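Local coordinates for TT1696 protein (Thermus thermophilus, PDB 1UFB), which is of unknown function but has a helical HEPN domain and may bind DNA, at residues A37-L42 with W54-L59. Numbering follows the deposited sequence.
Sequences AAEAAL and WGHSIL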
ATOM      1  N   ALA A  37       1.790  -9.048   2.388  1.00 22.34           N
ATOM      2  CA  ALA A  37       2.006 -10.476   2.056  1.00 21.03           C
ATOM      3  C   ALA A  37       1.280 -11.314   3.094  1.00 19.83           C
ATOM      4  O   ALA A  37       0.548 -12.251   2.744  1.00 21.88           O
ATOM      5  CB  ALA A  37       3.491 -10.826   2.091  1.00 20.92           C
ATOM      6  N   ALA A  38       1.478 -10.972   4.372  1.00 20.01           N
ATOM      7  CA  ALA A  38       0.825 -11.752   5.430  1.00 22.06           C
ATOM      8  C   ALA A  38      -0.698 -11.713   5.347  1.00 22.37           C
ATOM      9  O   ALA A  38      -1.403 -12.723   5.504  1.00 23.04           O
ATOM     10  CB  ALA A  38       1.275 -11.259   6.837  1.00 22.75           C
ATOM     11  N   GLU A  39      -1.216 -10.521   5.085  1.00 20.30           N
ATOM     12  CA  GLU A  39      -2.644 -10.316   4.991  1.00 21.50           C
ATOM     13  C   GLU A  39      -3.247 -11.166   3.840  1.00 21.78           C
ATOM     14  O   GLU A  39      -4.283 -11.877   3.985  1.00 23.55           O
ATOM     15  CB  GLU A  39      -2.865  -8.776   4.721  1.00 20.61           C
ATOM     16  CG  GLU A  39      -4.382  -8.383   4.838  1.00 21.35           C
ATOM     17  CD  GLU A  39      -4.681  -6.990   4.288  1.00 21.35           C
ATOM     18  OE1 GLU A  39      -4.150  -6.008   4.803  1.00 20.94           O
ATOM     19  OE2 GLU A  39      -5.487  -6.886   3.345  1.00 20.14           O
ATOM     20  N   ALA A  40      -2.659 -11.023   2.657  1.00 19.50           N
ATOM     21  CA  ALA A  40      -3.162 -11.747   1.453  1.00 21.43           C
ATOM     22  C   ALA A  40      -3.076 -13.310   1.674  1.00 22.75           C
ATOM     23  O   ALA A  40      -4.032 -14.071   1.307  1.00 25.05           O
ATOM     24  CB  ALA A  40      -2.326 -11.309   0.178  1.00 20.76           C
ATOM     25  N   ALA A  41      -1.988 -13.744   2.291  1.00 23.61           N
ATOM     26  CA  ALA A  41      -1.812 -15.200   2.539  1.00 22.97           C
ATOM     27  C   ALA A  41      -2.900 -15.684   3.460  1.00 23.27           C
ATOM     28  O   ALA A  41      -3.520 -16.741   3.177  1.00 26.25           O
ATOM     29  CB  ALA A  41      -0.454 -15.493   3.168  1.00 22.50           C
ATOM     30  N   LEU A  42      -3.170 -14.941   4.564  1.00 22.20           N
ATOM     31  CA  LEU A  42      -4.214 -15.383   5.468  1.00 22.30           C
ATOM     32  C   LEU A  42      -5.583 -15.286   4.827  1.00 24.20           C
ATOM     33  O   LEU A  42      -6.401 -16.131   5.058  1.00 24.93           O
ATOM     34  CB  LEU A  42      -4.164 -14.632   6.813  1.00 23.31           C
ATOM     35  CG  LEU A  42      -2.933 -15.029   7.644  1.00 23.42           C
ATOM     36  CD1 LEU A  42      -2.751 -14.171   8.832  1.00 18.40           C
ATOM     37  CD2 LEU A  42      -3.136 -16.509   8.128  1.00 24.51           C
ATOM     38  N   TRP A  54     -11.780 -10.213   6.199  1.00 29.78           N
ATOM     39  CA  TRP A  54     -11.623  -8.805   5.823  1.00 28.37           C
ATOM     40  C   TRP A  54     -10.642  -8.114   6.707  1.00 26.41           C
ATOM     41  O   TRP A  54     -10.239  -8.627   7.744  1.00 26.90           O
ATOM     42  CB  TRP A  54     -12.944  -8.066   6.046  1.00 33.21           C
ATOM     43  CG  TRP A  54     -14.069  -8.632   5.313  1.00 34.80           C
ATOM     44  CD1 TRP A  54     -14.965  -9.547   5.782  1.00 36.25           C
ATOM     45  CD2 TRP A  54     -14.341  -8.461   3.927  1.00 37.81           C
ATOM     46  NE1 TRP A  54     -15.779  -9.972   4.763  1.00 38.47           N
ATOM     47  CE2 TRP A  54     -15.422  -9.324   3.608  1.00 37.70           C
ATOM     48  CE3 TRP A  54     -13.769  -7.664   2.910  1.00 40.39           C
ATOM     49  CZ2 TRP A  54     -15.953  -9.418   2.325  1.00 37.87           C
ATOM     50  CZ3 TRP A  54     -14.280  -7.751   1.647  1.00 42.52           C
ATOM     51  CH2 TRP A  54     -15.380  -8.631   1.353  1.00 43.04           C
ATOM     52  N   GLY A  55     -10.373  -6.877   6.319  1.00 24.87           N
ATOM     53  CA  GLY A  55      -9.548  -6.020   7.129  1.00 24.40           C
ATOM     54  C   GLY A  55      -8.043  -6.155   6.966  1.00 22.48           C
ATOM     55  O   GLY A  55      -7.524  -6.869   6.107  1.00 21.53           O
ATOM     56  N   HIS A  56      -7.337  -5.471   7.842  1.00 21.58           N
ATOM     57  CA  HIS A  56      -5.876  -5.448   7.764  1.00 24.63           C
ATOM     58  C   HIS A  56      -5.161  -5.959   8.986  1.00 25.60           C
ATOM     59  O   HIS A  56      -3.956  -5.952   9.013  1.00 24.57           O
ATOM     60  CB  HIS A  56      -5.457  -3.991   7.431  1.00 20.69           C
ATOM     61  CG  HIS A  56      -6.167  -3.481   6.225  1.00 24.47           C
ATOM     62  ND1 HIS A  56      -5.944  -4.028   4.972  1.00 23.14           N
ATOM     63  CD2 HIS A  56      -7.188  -2.586   6.084  1.00 23.04           C
ATOM     64  CE1 HIS A  56      -6.791  -3.498   4.109  1.00 22.70           C
ATOM     65  NE2 HIS A  56      -7.560  -2.626   4.755  1.00 25.04           N
ATOM     66  N   SER A  57      -5.916  -6.516   9.936  1.00 25.44           N
ATOM     67  CA  SER A  57      -5.327  -7.040  11.165  1.00 23.78           C
ATOM     68  C   SER A  57      -4.925  -8.504  11.014  1.00 23.80           C
ATOM     69  O   SER A  57      -5.803  -9.380  10.982  1.00 24.05           O
ATOM     70  CB  SER A  57      -6.345  -6.960  12.311  1.00 21.12           C
ATOM     71  OG  SER A  57      -5.859  -7.755  13.418  1.00 22.96           O
ATOM     72  N   ILE A  58      -3.633  -8.796  10.926  1.00 22.43           N
ATOM     73  CA  ILE A  58      -3.347 -10.188  10.825  1.00 23.30           C
ATOM     74  C   ILE A  58      -3.669 -10.929  12.186  1.00 25.18           C
ATOM     75  O   ILE A  58      -3.936 -12.158  12.234  1.00 23.55           O
ATOM     76  CB  ILE A  58      -1.923 -10.440  10.207  1.00 30.71           C
ATOM     77  CG1 ILE A  58      -0.990 -10.761  11.240  1.00 32.97           C
ATOM     78  CG2 ILE A  58      -1.446  -9.314   9.150  1.00 27.85           C
ATOM     79  CD1 ILE A  58      -0.404 -11.927  10.754  1.00 27.26           C
ATOM     80  N   LEU A  59      -3.753 -10.164  13.272  1.00 26.31           N
ATOM     81  CA  LEU A  59      -4.218 -10.751  14.560  1.00 27.09           C
ATOM     82  C   LEU A  59      -5.654 -11.268  14.387  1.00 26.45           C
ATOM     83  O   LEU A  59      -5.978 -12.393  14.828  1.00 29.00           O
ATOM     84  CB  LEU A  59      -4.235  -9.710  15.686  1.00 29.94           C
ATOM     85  CG  LEU A  59      -2.999  -9.539  16.573  1.00 33.56           C
ATOM     86  CD1 LEU A  59      -3.342  -8.580  17.755  1.00 29.02           C
ATOM     87  CD2 LEU A  59      -2.620 -10.964  17.178  1.00 31.68           C
TER
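With CG anti to the backbone N (chi1 -170°) and the chain extended beyond it, E39 carries its carboxylate from the flank of helix 27-48 to the loop ahead of helix 58-63. There H56, whose CG lies anti to its own carbonyl carbon, presents the edge of its ring: ND1 gives a nearly straight hydrogen bond to E39 OE1 (2.7 Å, 165° at the hydrogen). The oxygen lies in the ring plane, yet the carboxylate is turned 55° against the ring and is met from above its own plane. The acid has further partners: Q35 NE2 bonds OE1, while OE2 takes a salt bridge from K43 and a hydrogen bond from the Y91 hydroxyl of the second subunit, so its rotation is well fixed. The carbonyl G55 O stands 3.4 Å from E39 OE2, two acceptors with no hydrogen between them to share, and K43 NZ, bound to both, would offset their repulsion. Glycine suits position 55, since at its positive phi a CB would jam against the preceding carbonyl O. An alanine in place of E39 would remove the carboxylate and would probably loosen the loop at H56 and weaken the link to the second subunit. Deeper in, I58 is directed at the helix from its CB, and its two branches both find partners there: I58 CG2 meets A38 CB at 4.1 Å, where a small residue lets it approach, and I58 CD1 touches L42 CD1 at 3.8 Å, the two side chains crossing at about a right angle. The contact thus seats the start of helix 58-63, where D83 accepts the I58 N-H, on helix 27-48, with A38 and I58 also reaching helix 73-83, and L42 and I58 packing on helix 106-126.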